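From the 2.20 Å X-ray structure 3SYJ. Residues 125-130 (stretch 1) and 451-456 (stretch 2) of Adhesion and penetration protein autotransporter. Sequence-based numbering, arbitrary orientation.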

# COMPACT_ATOMS: atom_id res chain seq x y z
N VAL A 125 32.13 -44.76 -28.35
CA VAL A 125 31.89 -44.45 -26.94
C VAL A 125 31.11 -43.15 -26.80
O VAL A 125 31.50 -42.13 -27.35
CB VAL A 125 33.21 -44.35 -26.14
CG1 VAL A 125 32.94 -43.86 -24.71
CG2 VAL A 125 33.95 -45.70 -26.14
N THR A 126 30.01 -43.20 -26.06
CA THR A 126 29.11 -42.05 -25.95
C THR A 126 29.26 -41.27 -24.64
O THR A 126 28.89 -40.10 -24.56
CB THR A 126 27.65 -42.50 -26.05
OG1 THR A 126 27.40 -43.51 -25.06
CG2 THR A 126 27.33 -43.07 -27.45
N GLU A 127 29.80 -41.92 -23.61
CA GLU A 127 29.79 -41.36 -22.26
C GLU A 127 30.78 -40.22 -22.05
O GLU A 127 30.64 -39.43 -21.12
CB GLU A 127 30.03 -42.45 -21.21
CG GLU A 127 28.87 -43.43 -20.99
CD GLU A 127 28.76 -44.49 -22.08
OE1 GLU A 127 29.67 -44.56 -22.92
OE2 GLU A 127 27.75 -45.25 -22.08
N ALA A 128 31.79 -40.14 -22.91
CA ALA A 128 32.85 -39.15 -22.75
C ALA A 128 33.50 -38.79 -24.09
O ALA A 128 33.57 -39.63 -25.00
CB ALA A 128 33.92 -39.67 -21.78
N ALA A 129 33.97 -37.56 -24.20
CA ALA A 129 34.69 -37.11 -25.38
C ALA A 129 36.12 -37.61 -25.29
O ALA A 129 36.74 -37.51 -24.24
CB ALA A 129 34.67 -35.59 -25.46
N PRO A 130 36.65 -38.17 -26.39
CA PRO A 130 38.03 -38.65 -26.37
C PRO A 130 38.99 -37.51 -26.04
O PRO A 130 38.62 -36.34 -26.14
CB PRO A 130 38.27 -39.11 -27.81
CG PRO A 130 36.90 -39.38 -28.36
CD PRO A 130 35.99 -38.39 -27.68
N LEU A 451 20.47 -41.01 -22.29
CA LEU A 451 21.24 -39.80 -22.54
C LEU A 451 22.48 -39.79 -21.63
O LEU A 451 22.36 -39.93 -20.41
CB LEU A 451 20.38 -38.57 -22.27
CG LEU A 451 19.42 -38.14 -23.38
CD1 LEU A 451 18.29 -37.31 -22.80
CD2 LEU A 451 20.18 -37.37 -24.44
N VAL A 452 23.67 -39.62 -22.22
CA VAL A 452 24.91 -39.62 -21.45
C VAL A 452 25.89 -38.56 -21.93
O VAL A 452 25.88 -38.19 -23.10
CB VAL A 452 25.62 -41.00 -21.48
CG1 VAL A 452 24.77 -42.06 -20.80
CG2 VAL A 452 25.95 -41.40 -22.91
N SER A 453 26.71 -38.08 -21.00
CA SER A 453 27.79 -37.13 -21.25
C SER A 453 27.35 -35.67 -21.25
O SER A 453 28.16 -34.77 -21.41
CB SER A 453 28.43 -37.33 -22.62
OG SER A 453 27.84 -36.46 -23.58
N GLY A 454 26.05 -35.44 -21.08
CA GLY A 454 25.53 -34.09 -20.97
C GLY A 454 25.53 -33.31 -22.27
O GLY A 454 25.00 -32.20 -22.31
N ARG A 455 26.10 -33.85 -23.33
CA ARG A 455 26.18 -33.13 -24.60
C ARG A 455 24.94 -33.34 -25.47
O ARG A 455 24.69 -32.58 -26.41
CB ARG A 455 27.42 -33.55 -25.40
CG ARG A 455 28.75 -33.31 -24.70
CD ARG A 455 29.88 -34.01 -25.46
NE ARG A 455 29.70 -35.46 -25.44
CZ ARG A 455 30.39 -36.33 -26.17
NH1 ARG A 455 31.35 -35.90 -27.00
NH2 ARG A 455 30.14 -37.63 -26.06
N GLY A 456 24.17 -34.38 -25.18
CA GLY A 456 23.11 -34.82 -26.08
C GLY A 456 21.71 -34.35 -25.75
O GLY A 456 21.42 -33.89 -24.65
O HOH W 1 31.85 -39.65 -27.02

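The two stretches meet in a small contact, 267 Å² summed over both sides, in which Val452 packs against Thr126 and Glu127, and Ser453 CB against their carbonyl oxygens, while Arg455 supplies the polar link, one weak direct hydrogen bond and one water bridge.

The closest pair of CA atoms, Glu127 and Ser453, lies 4.8 Å apart, near enough that backbone atoms of stretch 1 meet side chains of stretch 2. Val452 points its CA-to-CB bond toward stretch 1, and with chi1 in the m well its CG2 lies 3.3 Å from Thr126 OG1 and 3.9 Å from Glu127 CA. The Glu127 CA-to-CB bond points away, yet its CG still comes within 4.0 Å of Val452 CG2, so the aliphatic part of this buried acid adds a van der Waals contact to the valine methyl. The Ser453 CB is 3.4 Å from both Thr126 O and Glu127 O.

Ser453 OG bonds within its own stretch, where serine suits its place as an acceptor. Ser453 OG accepts from Arg455 N at 3.1 Å (160°) and from Arg455 NE at 2.8 Å (173°), the latter nearly linear, which ties the guanidinium back to its own stretch. From there Arg455 NH2 reaches Thr126 O at 3.1 Å; the 133° angle makes this bond weak, although the oxygen lies near the guanidinium plane, at its edge. Arg455 NH2 also donates to water 1 at 2.8 Å, and water 1 in turn donates to Val125 O (2.5 Å) and Ala128 O (2.7 Å), so one arginine nitrogen engages three carbonyls, two of them through the water.

Ala129 N lies over one face of the guanidinium, and Ala129 CB approaches Arg455 NH1 to 3.7 Å, its short side chain fitting beside the arginine at the exposed margin. Gly454 makes no contact; its phi of 73° favours glycine at the corner.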